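Local coordinates for outer membrane protein SusF (Bacteroides thetaiotaomicron, PDB 4FE9) that binds starch at the bacterial cell surface through carbohydrate-binding modules, before the starch is transported into the periplasm for degradation, at residues V110-I115 and E135-L140; K255-P260 and S355-D360; F301-Q306 and G345-Y350; A324-S329 and V362-K367; I432-Q437 and D446-Q451. All coordinates share one frame; numbering follows the deposited sequence.

Interaction 1 of 5, residues V110-I115 and E135-L140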
# COMPACT_ATOMS: atom_id res chain seq x y z
N VAL A 110 19.18 12.98 -10.31
CA VAL A 110 19.66 14.15 -9.52
C VAL A 110 18.72 14.47 -8.33
O VAL A 110 17.53 14.73 -8.52
CB VAL A 110 19.85 15.41 -10.39
CG1 VAL A 110 20.33 16.57 -9.54
CG2 VAL A 110 20.83 15.12 -11.53
N ARG A 111 19.23 14.32 -7.11
CA ARG A 111 18.41 14.50 -5.90
C ARG A 111 18.80 15.80 -5.22
O ARG A 111 19.97 16.05 -4.95
CB ARG A 111 18.64 13.34 -4.91
CG ARG A 111 18.27 11.97 -5.47
CD ARG A 111 16.78 11.87 -5.73
NE ARG A 111 16.40 10.48 -5.95
CZ ARG A 111 15.23 10.08 -6.43
NH1 ARG A 111 14.31 10.99 -6.81
NH2 ARG A 111 14.97 8.77 -6.53
N GLU A 112 17.81 16.59 -4.86
CA GLU A 112 18.04 17.78 -4.09
C GLU A 112 18.20 17.49 -2.57
O GLU A 112 17.44 16.72 -1.98
CB GLU A 112 16.91 18.76 -4.29
CG GLU A 112 17.03 19.96 -3.40
CD GLU A 112 16.47 21.21 -4.06
OE1 GLU A 112 15.49 21.08 -4.83
OE2 GLU A 112 17.08 22.30 -3.88
N LEU A 113 19.19 18.14 -1.97
CA LEU A 113 19.38 18.10 -0.54
C LEU A 113 19.34 19.54 -0.00
O LEU A 113 20.20 20.35 -0.33
CB LEU A 113 20.72 17.49 -0.22
CG LEU A 113 20.98 16.06 -0.70
CD1 LEU A 113 22.46 15.72 -0.58
CD2 LEU A 113 20.11 15.10 0.14
N LYS A 114 18.44 19.78 0.93
CA LYS A 114 18.35 21.01 1.64
C LYS A 114 19.08 20.87 3.00
O LYS A 114 18.84 19.93 3.74
CB LYS A 114 16.88 21.39 1.79
CG LYS A 114 16.58 22.61 2.63
CD LYS A 114 15.06 22.94 2.56
CE LYS A 114 14.40 22.95 3.95
NZ LYS A 114 14.17 21.56 4.48
N ILE A 115 20.12 21.68 3.18
CA ILE A 115 20.99 21.60 4.36
C ILE A 115 20.64 22.70 5.34
O ILE A 115 20.60 23.88 4.98
CB ILE A 115 22.44 21.75 3.97
CG1 ILE A 115 22.78 20.73 2.88
CG2 ILE A 115 23.34 21.57 5.17
CD1 ILE A 115 24.05 20.99 2.20
N GLU A 135 18.88 28.29 5.10
CA GLU A 135 19.21 27.00 4.48
C GLU A 135 19.92 27.15 3.14
O GLU A 135 19.79 28.16 2.49
CB GLU A 135 17.93 26.19 4.30
CG GLU A 135 17.07 26.24 5.52
CD GLU A 135 15.82 25.38 5.40
OE1 GLU A 135 15.18 25.41 4.32
OE2 GLU A 135 15.47 24.69 6.39
N VAL A 136 20.66 26.12 2.73
CA VAL A 136 21.27 26.09 1.41
C VAL A 136 21.01 24.72 0.74
O VAL A 136 20.52 23.79 1.41
CB VAL A 136 22.80 26.36 1.48
CG1 VAL A 136 23.08 27.74 2.15
CG2 VAL A 136 23.51 25.26 2.23
N SER A 137 21.30 24.63 -0.57
CA SER A 137 20.87 23.47 -1.43
C SER A 137 22.09 22.95 -2.10
O SER A 137 22.90 23.73 -2.59
CB SER A 137 19.95 23.93 -2.58
OG SER A 137 18.70 24.32 -2.10
N ILE A 138 22.20 21.62 -2.17
CA ILE A 138 23.05 20.98 -3.14
C ILE A 138 22.27 19.81 -3.77
O ILE A 138 21.10 19.55 -3.39
CB ILE A 138 24.35 20.44 -2.48
CG1 ILE A 138 24.01 19.32 -1.50
CG2 ILE A 138 25.13 21.58 -1.73
CD1 ILE A 138 25.19 18.49 -1.14
N THR A 139 22.86 19.20 -4.78
CA THR A 139 22.30 17.99 -5.35
C THR A 139 23.34 16.91 -5.50
O THR A 139 24.55 17.18 -5.45
CB THR A 139 21.72 18.26 -6.71
OG1 THR A 139 22.79 18.52 -7.64
CG2 THR A 139 20.74 19.45 -6.64
N LEU A 140 22.86 15.66 -5.52
CA LEU A 140 23.72 14.51 -5.62
C LEU A 140 23.00 13.46 -6.48
O LEU A 140 21.79 13.25 -6.33
CB LEU A 140 24.03 13.92 -4.22
CG LEU A 140 24.91 12.66 -4.14
CD1 LEU A 140 25.85 12.65 -2.92
CD2 LEU A 140 24.06 11.39 -4.15
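Leu113 faces Ile138 in a beta hairpin whose arms, strands 111-122 and 128-141, run antiparallel: the axes of the short segments 111-115 and 136-140 approach to 4.6 Å with their directions 149° apart. Three hydrogen-bonded pairs, Arg111 with Leu140, Leu113 with Ile138 and Ile115 with Val136, alternate with the non-hydrogen-bonded pairs Glu112-Thr139 and Lys114-Ser137. The bond from Leu113 N to Ile138 O is 2.8 Å long and nearly straight (173°).

Ile138 can be followed outward. Its CB carries CG2, which meets Ile115 CD1 at 4.1 Å. CG1 sits between the backbone N and the carbonyl carbon (chi1 65°), where it lies 4.0 Å from both CB and CD1 of Leu113. Beyond it, the terminal CD1 closes to 3.9 Å from Leu113 CD1. Ile138 thus touches both Leu113 and Ile115 on one face of the sheet, the face on which Leu113 also packs against Leu95 of helix 92-102.

The other face is polar. Lys114 NZ makes a salt bridge with Glu74; its approach to Glu135 is long and doubtful. Farther along this face, Ser137 OG donates to Glu112 OE2 over 3.1 Å, meeting that oxygen nearly in line with its C-O bond.

Interaction 2 of 5, residues K255-P260 and S355-D360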
# COMPACT_ATOMS: atom_id res chain seq x y z
N LYS A 255 6.66 -9.57 2.49
CA LYS A 255 5.46 -9.26 3.23
C LYS A 255 4.61 -10.51 3.46
O LYS A 255 4.71 -11.47 2.72
CB LYS A 255 4.64 -8.19 2.51
CG LYS A 255 5.32 -6.78 2.62
CD LYS A 255 4.84 -5.77 1.57
CE LYS A 255 3.35 -5.80 1.41
NZ LYS A 255 2.82 -4.41 1.15
N ASP A 256 3.93 -10.55 4.61
CA ASP A 256 2.94 -11.58 4.93
C ASP A 256 1.85 -11.58 3.84
O ASP A 256 1.35 -10.52 3.44
CB ASP A 256 2.37 -11.26 6.33
CG ASP A 256 1.27 -12.22 6.78
OD1 ASP A 256 0.92 -13.18 6.04
OD2 ASP A 256 0.69 -11.95 7.85
N ASN A 257 1.62 -12.75 3.23
CA ASN A 257 0.69 -12.81 2.11
C ASN A 257 -0.51 -13.70 2.41
O ASN A 257 -1.17 -14.21 1.49
CB ASN A 257 1.41 -13.28 0.84
CG ASN A 257 0.69 -12.85 -0.44
OD1 ASN A 257 0.10 -11.76 -0.49
ND2 ASN A 257 0.69 -13.72 -1.46
N SER A 258 -0.75 -13.97 3.70
CA SER A 258 -1.92 -14.73 4.10
C SER A 258 -3.08 -13.76 4.21
O SER A 258 -2.87 -12.55 4.22
CB SER A 258 -1.69 -15.43 5.45
OG SER A 258 -1.42 -14.48 6.44
N ALA A 259 -4.29 -14.29 4.20
CA ALA A 259 -5.49 -13.45 4.19
C ALA A 259 -6.62 -14.21 4.87
O ALA A 259 -6.74 -15.40 4.70
CB ALA A 259 -5.88 -13.12 2.76
N PRO A 260 -7.50 -13.51 5.59
CA PRO A 260 -8.74 -14.16 6.07
C PRO A 260 -9.59 -14.73 4.90
O PRO A 260 -9.67 -14.12 3.84
CB PRO A 260 -9.48 -13.01 6.78
CG PRO A 260 -9.07 -11.78 6.02
CD PRO A 260 -7.62 -12.03 5.59
N SER A 355 -10.57 -5.14 2.23
CA SER A 355 -9.49 -6.00 1.76
C SER A 355 -8.44 -6.15 2.85
O SER A 355 -8.08 -5.18 3.52
CB SER A 355 -8.87 -5.39 0.50
OG SER A 355 -7.90 -6.25 -0.06
N VAL A 356 -8.01 -7.38 3.11
CA VAL A 356 -7.06 -7.67 4.19
C VAL A 356 -6.05 -8.69 3.66
O VAL A 356 -6.42 -9.82 3.28
CB VAL A 356 -7.79 -8.30 5.42
CG1 VAL A 356 -6.79 -8.67 6.54
CG2 VAL A 356 -8.86 -7.37 5.93
N ILE A 357 -4.82 -8.26 3.48
CA ILE A 357 -3.78 -9.21 3.19
C ILE A 357 -2.62 -9.00 4.13
O ILE A 357 -2.12 -7.89 4.26
CB ILE A 357 -3.31 -9.10 1.75
CG1 ILE A 357 -4.43 -9.53 0.81
CG2 ILE A 357 -2.08 -10.01 1.52
CD1 ILE A 357 -4.48 -8.73 -0.45
N GLY A 358 -2.29 -10.05 4.88
CA GLY A 358 -1.35 -9.95 5.96
C GLY A 358 -1.70 -8.81 6.90
O GLY A 358 -2.76 -8.82 7.52
N ASP A 359 -0.87 -7.76 6.87
CA ASP A 359 -1.04 -6.59 7.74
C ASP A 359 -1.86 -5.46 7.09
O ASP A 359 -2.40 -4.62 7.79
CB ASP A 359 0.33 -6.04 8.14
CG ASP A 359 1.04 -6.91 9.16
OD1 ASP A 359 0.43 -7.17 10.24
OD2 ASP A 359 2.17 -7.38 8.87
N ASP A 360 -1.78 -5.35 5.76
CA ASP A 360 -2.42 -4.25 5.00
C ASP A 360 -3.95 -4.38 4.98
O ASP A 360 -4.49 -5.35 4.44
CB ASP A 360 -1.92 -4.20 3.54
CG ASP A 360 -0.38 -4.22 3.44
OD1 ASP A 360 0.30 -4.03 4.49
OD2 ASP A 360 0.13 -4.39 2.30
O HOH W 1 4.06 -8.37 6.53
O HOH W 2 1.49 -7.52 5.04
O HOH W 3 0.75 -7.57 2.86
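This is a polar, partly hydrated surface contact between two successive carbohydrate-binding modules: residues 255-260 carry the chain from strand 251-256 of the first module into the second, and Lys255, Asp256 and Ser258 meet the type II' turn Ile357-Asp360, which joins strands 348-357 and 360-366. The direct backbone link is Gly358 N to Ser258 O, 2.6 Å, with the donor close to the line of the carbonyl bond. Gly358 has phi 52°, and a CB there would collide with Asp256 O, so both the turn and its neighbour suit glycine.

Asp256 lies against that glycine. Its CG, anti to the backbone N (chi1 177°), is thereby placed 3.6 Å from Gly358 CA, and OD2 comes to 3.4 Å from the same CA. OD1 accepts two bonds from Ser258: N-H from above the carboxylate plane and OG, at 2.7 Å, on the syn lone pair. The first closes an Asx turn. At one end of the contact, Lys255 forms a salt bridge with Asp360, the hydrogen bond from NZ meeting OD2 on its syn lone pair at 2.9 Å, and the two side chains cross at about a right angle. At the other, the Pro260 ring crosses Val356 in similar fashion, CD reaching 3.6 Å from CG1.

Water 1 bridges Asp256 N and Asp359 OD2, while water 2 accepts from Asp359 N and donates weakly to Asp256 O. Asp256 OD2 and Asp359 OD2 stand 4.9 Å apart and may repel mildly; the water bridges and the Gly358-Ser258 bond imply a junction linked largely through backbone polar groups and solvent.

Interaction 3 of 5, residues F301-Q306 and G345-Y350. With EDO (1,2-ethanediol), chain J.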
# COMPACT_ATOMS: atom_id res chain seq x y z
N PHE A 301 -26.35 2.13 7.33
CA PHE A 301 -25.74 2.85 8.47
C PHE A 301 -26.53 4.12 8.81
O PHE A 301 -26.89 4.90 7.92
CB PHE A 301 -24.27 3.18 8.20
CG PHE A 301 -23.40 1.98 7.95
CD1 PHE A 301 -22.80 1.29 9.01
CD2 PHE A 301 -23.16 1.55 6.67
CE1 PHE A 301 -21.96 0.18 8.77
CE2 PHE A 301 -22.31 0.45 6.42
CZ PHE A 301 -21.70 -0.21 7.48
N ALA A 302 -26.96 4.20 10.05
CA ALA A 302 -27.39 5.46 10.69
C ALA A 302 -26.22 6.44 10.83
O ALA A 302 -25.05 6.06 10.64
CB ALA A 302 -27.97 5.17 12.05
N ALA A 303 -26.50 7.66 11.26
CA ALA A 303 -25.44 8.60 11.57
C ALA A 303 -24.91 8.29 12.96
O ALA A 303 -25.66 7.85 13.80
CB ALA A 303 -25.95 10.04 11.48
N ASN A 304 -23.58 8.19 13.06
CA ASN A 304 -22.91 7.90 14.34
C ASN A 304 -22.87 6.43 14.76
O ASN A 304 -22.42 6.11 15.86
CB ASN A 304 -23.50 8.74 15.48
CG ASN A 304 -23.34 10.25 15.23
OD1 ASN A 304 -22.74 10.68 14.24
ND2 ASN A 304 -23.94 11.04 16.10
N ASP A 305 -23.37 5.55 13.90
CA ASP A 305 -23.07 4.12 14.03
C ASP A 305 -21.54 3.90 14.05
O ASP A 305 -20.83 4.50 13.27
CB ASP A 305 -23.69 3.35 12.86
CG ASP A 305 -25.21 3.07 13.06
OD1 ASP A 305 -25.67 3.10 14.25
OD2 ASP A 305 -25.93 2.80 12.04
N GLN A 306 -21.06 3.08 14.98
CA GLN A 306 -19.66 2.63 14.94
C GLN A 306 -19.58 1.16 14.60
O GLN A 306 -20.41 0.39 15.04
CB GLN A 306 -18.98 2.89 16.28
CG GLN A 306 -18.83 4.39 16.60
CD GLN A 306 -18.38 4.65 18.01
OE1 GLN A 306 -17.36 4.13 18.45
NE2 GLN A 306 -19.09 5.51 18.69
N GLY A 345 -20.72 8.78 9.57
CA GLY A 345 -21.30 10.07 9.95
C GLY A 345 -22.61 10.40 9.25
O GLY A 345 -23.49 11.08 9.82
N ILE A 346 -22.70 10.01 7.97
CA ILE A 346 -23.86 10.26 7.13
C ILE A 346 -24.71 8.96 6.96
O ILE A 346 -24.26 7.98 6.31
CB ILE A 346 -23.39 10.72 5.75
CG1 ILE A 346 -22.49 11.96 5.89
CG2 ILE A 346 -24.55 10.94 4.82
CD1 ILE A 346 -21.99 12.49 4.61
N ALA A 347 -25.95 8.98 7.46
CA ALA A 347 -26.83 7.80 7.40
C ALA A 347 -27.11 7.39 5.96
O ALA A 347 -27.06 8.22 5.07
CB ALA A 347 -28.16 8.04 8.16
N GLY A 348 -27.27 6.09 5.73
CA GLY A 348 -27.61 5.61 4.38
C GLY A 348 -27.22 4.16 4.14
O GLY A 348 -26.71 3.48 5.04
N TRP A 349 -27.65 3.64 2.99
CA TRP A 349 -27.18 2.36 2.46
C TRP A 349 -25.85 2.55 1.77
O TRP A 349 -25.73 3.42 0.91
CB TRP A 349 -28.21 1.77 1.46
CG TRP A 349 -29.48 1.23 2.14
CD1 TRP A 349 -30.65 1.90 2.36
CD2 TRP A 349 -29.65 -0.07 2.73
NE1 TRP A 349 -31.49 1.14 3.16
CE2 TRP A 349 -30.95 -0.11 3.29
CE3 TRP A 349 -28.85 -1.22 2.80
CZ2 TRP A 349 -31.45 -1.24 3.94
CZ3 TRP A 349 -29.36 -2.34 3.41
CH2 TRP A 349 -30.65 -2.35 3.98
N TYR A 350 -24.89 1.68 2.08
CA TYR A 350 -23.57 1.73 1.45
C TYR A 350 -23.12 0.32 1.02
O TYR A 350 -23.36 -0.64 1.72
CB TYR A 350 -22.54 2.30 2.43
CG TYR A 350 -22.83 3.75 2.85
CD1 TYR A 350 -22.61 4.79 1.98
CD2 TYR A 350 -23.33 4.04 4.10
CE1 TYR A 350 -22.89 6.11 2.34
CE2 TYR A 350 -23.60 5.35 4.49
CZ TYR A 350 -23.36 6.37 3.60
OH TYR A 350 -23.64 7.69 3.97
C1 EDO J . -28.71 8.97 12.32
O1 EDO J . -29.26 8.69 11.01
C2 EDO J . -29.28 7.99 13.33
O2 EDO J . -28.52 8.01 14.55
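Phe301 and Gly348 form an antiparallel hydrogen-bonded pair with CA atoms 5.3 Å apart, after which residues 302-305 form a type II turn. Both bonds of the pair run nearly in line with the accepting carbonyl: Phe301 N to Gly348 O is 2.7 Å and almost straight at 172°, while Gly348 N to Phe301 O is modelled at 2.5 Å, an unusually short and probably imprecise length. Phe301 O is also approached by Ala347 CA in a CA-H...O contact. The backbone of Gly348 is turned so that a CB would be pressed against the carbonyl oxygen of Ala347, a conformation that by itself calls for glycine.

Among the side chains, CD2 of Phe301 and CD2 of Tyr350 approach to 3.6 Å as the two aromatic groups cross obliquely. Phe301 CD2 lies at the edge of the tyrosine ring, near its plane, whereas Tyr350 CD2 meets the phenylalanine ring obliquely. The tyrosine hydroxyl donates to Ile346 O, which lies in the ring plane, though the modelled separation is so short that its exact length is doubtful. Phe365 meets the ring of Phe301 as well, with the planes at about 45°.

On the turn side, Ala303 CB and Ala347 CB lie 4.5 Å apart. An ethanediol, probably from the crystallisation liquor, is modelled beside these alanines, but its pose is doubtful. The pairing marks where strands 294-301 and 348-357, neighbours in an eight-stranded antiparallel sheet, meet at their ends within the second carbohydrate-binding module.

Interaction 4 of 5, residues A324-S329 and V362-K367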
# COMPACT_ATOMS: atom_id res chain seq x y z
N ALA A 324 -5.69 3.14 5.07
CA ALA A 324 -6.02 3.18 3.63
C ALA A 324 -7.54 3.26 3.41
O ALA A 324 -8.21 2.25 3.07
CB ALA A 324 -5.40 1.98 2.88
N ILE A 325 -8.11 4.42 3.77
CA ILE A 325 -9.48 4.75 3.39
C ILE A 325 -9.47 5.99 2.48
O ILE A 325 -8.94 7.02 2.85
CB ILE A 325 -10.36 5.01 4.66
CG1 ILE A 325 -10.29 3.80 5.61
CG2 ILE A 325 -11.81 5.32 4.26
CD1 ILE A 325 -11.13 3.94 6.87
N SER A 326 -9.80 5.77 1.23
CA SER A 326 -10.17 6.83 0.30
C SER A 326 -10.61 8.13 1.00
O SER A 326 -11.46 8.11 1.91
CB SER A 326 -11.32 6.34 -0.56
OG SER A 326 -11.11 6.67 -1.88
N GLN A 327 -10.18 9.27 0.45
CA GLN A 327 -10.85 10.55 0.75
C GLN A 327 -12.30 10.54 0.25
O GLN A 327 -13.20 11.01 0.95
CB GLN A 327 -10.07 11.75 0.15
CG GLN A 327 -10.58 13.16 0.64
CD GLN A 327 -10.64 13.28 2.18
OE1 GLN A 327 -9.66 13.03 2.88
NE2 GLN A 327 -11.82 13.59 2.70
N GLU A 328 -12.52 9.94 -0.93
CA GLU A 328 -13.87 9.66 -1.46
C GLU A 328 -14.75 9.02 -0.42
O GLU A 328 -15.83 9.51 -0.13
CB GLU A 328 -13.82 8.76 -2.70
CG GLU A 328 -13.25 9.42 -3.94
CD GLU A 328 -11.68 9.48 -3.93
OE1 GLU A 328 -11.06 9.35 -2.83
OE2 GLU A 328 -11.09 9.71 -5.01
N SER A 329 -14.31 7.89 0.11
CA SER A 329 -15.10 7.16 1.07
C SER A 329 -15.43 8.08 2.19
O SER A 329 -16.51 7.98 2.79
CB SER A 329 -14.34 5.95 1.62
OG SER A 329 -14.14 4.99 0.61
N VAL A 362 -7.62 -2.34 3.70
CA VAL A 362 -8.32 -1.26 2.99
C VAL A 362 -9.83 -1.38 3.28
O VAL A 362 -10.37 -2.48 3.35
CB VAL A 362 -8.07 -1.36 1.45
CG1 VAL A 362 -8.88 -0.35 0.70
CG2 VAL A 362 -6.59 -1.20 1.16
N ILE A 363 -10.46 -0.26 3.64
CA ILE A 363 -11.92 -0.20 3.77
C ILE A 363 -12.44 0.90 2.88
O ILE A 363 -11.84 1.97 2.84
CB ILE A 363 -12.32 0.07 5.21
CG1 ILE A 363 -11.85 -1.07 6.10
CG2 ILE A 363 -13.84 0.29 5.34
CD1 ILE A 363 -11.90 -0.76 7.60
N GLU A 364 -13.37 0.56 1.97
CA GLU A 364 -14.06 1.57 1.14
C GLU A 364 -15.57 1.55 1.37
O GLU A 364 -16.15 0.48 1.62
CB GLU A 364 -13.75 1.37 -0.35
CG GLU A 364 -12.26 1.43 -0.69
CD GLU A 364 -11.67 2.86 -0.56
OE1 GLU A 364 -11.04 3.18 0.48
OE2 GLU A 364 -11.86 3.66 -1.50
N PHE A 365 -16.17 2.74 1.46
CA PHE A 365 -17.63 2.90 1.33
C PHE A 365 -17.97 3.50 0.00
O PHE A 365 -17.37 4.49 -0.41
CB PHE A 365 -18.17 3.79 2.41
CG PHE A 365 -18.31 3.11 3.71
CD1 PHE A 365 -17.24 2.42 4.27
CD2 PHE A 365 -19.51 3.17 4.41
CE1 PHE A 365 -17.37 1.79 5.49
CE2 PHE A 365 -19.66 2.54 5.63
CZ PHE A 365 -18.59 1.83 6.18
N GLU A 366 -18.95 2.91 -0.67
CA GLU A 366 -19.29 3.30 -2.04
C GLU A 366 -20.80 3.43 -2.22
O GLU A 366 -21.55 2.99 -1.39
CB GLU A 366 -18.75 2.28 -3.01
CG GLU A 366 -17.25 2.45 -3.29
CD GLU A 366 -16.64 1.23 -3.98
OE1 GLU A 366 -17.15 0.83 -5.06
OE2 GLU A 366 -15.63 0.72 -3.45
N LYS A 367 -21.24 4.01 -3.32
CA LYS A 367 -22.67 4.06 -3.61
C LYS A 367 -23.20 2.61 -3.70
O LYS A 367 -22.57 1.77 -4.35
CB LYS A 367 -22.93 4.79 -4.93
CG LYS A 367 -22.47 6.26 -4.96
CD LYS A 367 -23.41 7.15 -4.17
CE LYS A 367 -24.42 7.84 -5.08
NZ LYS A 367 -25.77 7.21 -5.00
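Residues 324-326 run beside strand 360-366 at CA separations of 5.0 Å for Ala324-Val362 and 5.5 Å for Ile325-Ile363, before the chain turns into helix 327-333. The backbone link here is weak: Ile363 N lies 3.4 Å from Ala324 O, which also receives a CA-H...O contact from Val362. Beside it, Ala324 CB touches Val362 CG2.

Glu364 reaches from the strand to the start of the helix. Its CG is anti to the carbonyl carbon, and a bend at chi2 (-71°) turns CD back toward the helical segment. There OE1 accepts from Ser326 N over 3.0 Å on its syn lone pair, so the strand's carboxylate binds the backbone of the residue at the N-cap position. Ser326 OG instead donates to Glu328 OE1, 2.8 Å away, meeting it from 60° above the carboxylate plane.

This joins the short helix 327-333 of the second carbohydrate-binding module to strand 360-366, an outermost strand of the module's eight-stranded antiparallel sheet. In the first turn of the helix, Ser329 points at the strand, and its OG accepts from Phe365 N at 3.1 Å with an angle of 142° at the hydrogen.

Ile325 makes the apolar part, with CG1 4.3 Å from Ile363 CB; CG1 and CG2 also pass close to Ile363 O, and Leu342 touches both isoleucines. The Phe365 ring leads away from residues 324-329, its side chain touching Ala333 farther along the helix, and CG2 of Ile363 lies at the ring's edge, in its plane.

Interaction 5 of 5, residues I432-Q437 and D446-Q451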
# COMPACT_ATOMS: atom_id res chain seq x y z
N ILE A 432 -28.14 -13.85 -6.82
CA ILE A 432 -29.47 -14.15 -7.37
C ILE A 432 -30.40 -14.52 -6.17
O ILE A 432 -29.97 -14.47 -5.01
CB ILE A 432 -29.38 -15.29 -8.43
CG1 ILE A 432 -30.61 -15.30 -9.37
CG2 ILE A 432 -29.17 -16.66 -7.75
CD1 ILE A 432 -30.78 -14.03 -10.15
N ILE A 433 -31.67 -14.80 -6.45
CA ILE A 433 -32.61 -15.29 -5.42
C ILE A 433 -33.00 -16.75 -5.68
O ILE A 433 -33.42 -17.08 -6.78
CB ILE A 433 -33.92 -14.44 -5.42
CG1 ILE A 433 -33.62 -13.03 -4.99
CG2 ILE A 433 -34.96 -15.04 -4.52
CD1 ILE A 433 -33.65 -12.10 -6.13
N PHE A 434 -32.88 -17.60 -4.65
CA PHE A 434 -33.45 -18.96 -4.68
C PHE A 434 -34.33 -19.10 -3.46
O PHE A 434 -33.85 -18.91 -2.33
CB PHE A 434 -32.35 -20.04 -4.60
CG PHE A 434 -31.38 -20.06 -5.79
CD1 PHE A 434 -31.86 -20.24 -7.11
CD2 PHE A 434 -29.98 -20.16 -5.56
CE1 PHE A 434 -30.94 -20.36 -8.20
CE2 PHE A 434 -29.08 -20.28 -6.62
CZ PHE A 434 -29.57 -20.36 -7.96
N ASP A 435 -35.58 -19.50 -3.68
CA ASP A 435 -36.54 -19.72 -2.59
C ASP A 435 -36.68 -18.50 -1.67
O ASP A 435 -36.62 -18.65 -0.46
CB ASP A 435 -36.14 -20.94 -1.75
CG ASP A 435 -36.02 -22.23 -2.59
OD1 ASP A 435 -36.97 -22.54 -3.35
OD2 ASP A 435 -35.00 -22.95 -2.43
N GLY A 436 -36.78 -17.30 -2.24
CA GLY A 436 -36.99 -16.07 -1.44
C GLY A 436 -35.83 -15.73 -0.50
O GLY A 436 -35.99 -14.98 0.45
N GLN A 437 -34.65 -16.31 -0.75
CA GLN A 437 -33.41 -15.86 -0.13
C GLN A 437 -32.42 -15.22 -1.14
O GLN A 437 -32.35 -15.62 -2.30
CB GLN A 437 -32.74 -17.01 0.55
CG GLN A 437 -32.33 -16.71 1.92
CD GLN A 437 -33.15 -17.43 2.91
OE1 GLN A 437 -33.81 -18.41 2.57
NE2 GLN A 437 -33.04 -17.05 4.17
N ASP A 446 -20.80 -20.39 -11.85
CA ASP A 446 -22.08 -19.84 -12.28
C ASP A 446 -23.16 -20.48 -11.45
O ASP A 446 -23.15 -21.69 -11.24
CB ASP A 446 -22.32 -20.16 -13.74
CG ASP A 446 -21.40 -19.36 -14.68
OD1 ASP A 446 -21.40 -19.66 -15.89
OD2 ASP A 446 -20.79 -18.37 -14.24
N GLN A 447 -24.15 -19.69 -11.05
CA GLN A 447 -25.29 -20.20 -10.31
C GLN A 447 -26.31 -20.79 -11.26
O GLN A 447 -26.36 -20.43 -12.45
CB GLN A 447 -25.91 -19.08 -9.44
CG GLN A 447 -24.93 -18.57 -8.34
CD GLN A 447 -25.46 -17.39 -7.57
OE1 GLN A 447 -25.64 -16.31 -8.20
NE2 GLN A 447 -25.70 -17.53 -6.35
N ALA A 448 -27.13 -21.68 -10.73
CA ALA A 448 -28.28 -22.21 -11.49
C ALA A 448 -29.19 -21.08 -11.97
O ALA A 448 -29.31 -20.05 -11.29
CB ALA A 448 -29.06 -23.23 -10.65
N ALA A 449 -29.58 -21.16 -13.24
CA ALA A 449 -30.28 -20.07 -13.90
C ALA A 449 -31.64 -19.85 -13.24
O ALA A 449 -32.32 -20.81 -12.88
CB ALA A 449 -30.47 -20.38 -15.39
N VAL A 450 -32.05 -18.59 -13.11
CA VAL A 450 -33.39 -18.25 -12.58
C VAL A 450 -34.12 -17.36 -13.59
O VAL A 450 -33.54 -16.40 -14.09
CB VAL A 450 -33.29 -17.51 -11.26
CG1 VAL A 450 -34.66 -16.96 -10.83
CG2 VAL A 450 -32.73 -18.42 -10.20
N GLN A 451 -35.25 -17.86 -14.10
CA GLN A 451 -35.97 -17.20 -15.22
C GLN A 451 -36.87 -16.07 -14.70
O GLN A 451 -37.47 -16.19 -13.64
CB GLN A 451 -36.84 -18.21 -16.01
CG GLN A 451 -36.08 -19.37 -16.59
CD GLN A 451 -34.97 -18.94 -17.54
OE1 GLN A 451 -35.17 -18.07 -18.38
NE2 GLN A 451 -33.83 -19.62 -17.47
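A beta hairpin of the third carbohydrate-binding module, strands 430-434 and 437-440 joined by the type I' turn Phe434-Gln437, is packed here by Ile432 and Phe434 against the irregular chain 446-451 that leads into strand 451-452. No hydrogen bond crosses between the segments, and the nearest CA atoms, those of Ile432 and Val450, remain 7.7 Å apart, so side chains make the contact.

Val450 CG2 is the meeting point. It lies 3.3 Å from Phe434 CE1, approaching the ring obliquely, and 3.9 Å from Ile432 CG1. The latter branch is anti to its backbone N (chi1 -160°) and slides past the valine in the opposite direction. Ile432 CG2 has a different role: it sits 3.7 Å above one face of the Phe434 ring, displaced toward the rim, and also touches Gln447 OE1 at 3.6 Å.

At the ring's far end, CZ is 3.4 Å from Ala448 O, which lies at the edge in the ring plane, and 4.0 Å from Ala448 CB. Gln447 extends beyond CG past Ile432, antiparallel to it, and its NE2 donates to Ala439 O on the partner strand of the hairpin. Ile432 also packs on Val412 and Ile414, and Val450 shares backbone bonding with Val412, so both segments converge on strand 410-415. The arrangement is that of a beta hairpin covered along one side by a connecting loop that returns to the same antiparallel sheet.

Interactions 3 and 4 lie within the second carbohydrate-binding module, and interaction 2 joins it to the first. Strand 348-357 serves interactions 2 and 3, whose centres lie 27 Å apart, and the neighbouring strand 360-366 carries interaction 4. Interactions 2 and 4 touch where Ser355 O and Val362 N, 2.9 Å apart, probably hydrogen-bond; interactions 3 and 4, with centres 14 Å apart, share a core in which Phe301 CE2 meets Phe365 CE2 at 3.5 Å. Bound glucose lies about 12 Å from the side chains of Asn304 and Ile363. Interaction 1, in the N-terminal domain, and interaction 5, in the third module, lie 65 Å apart between centres, on opposite sides of the chain's centre.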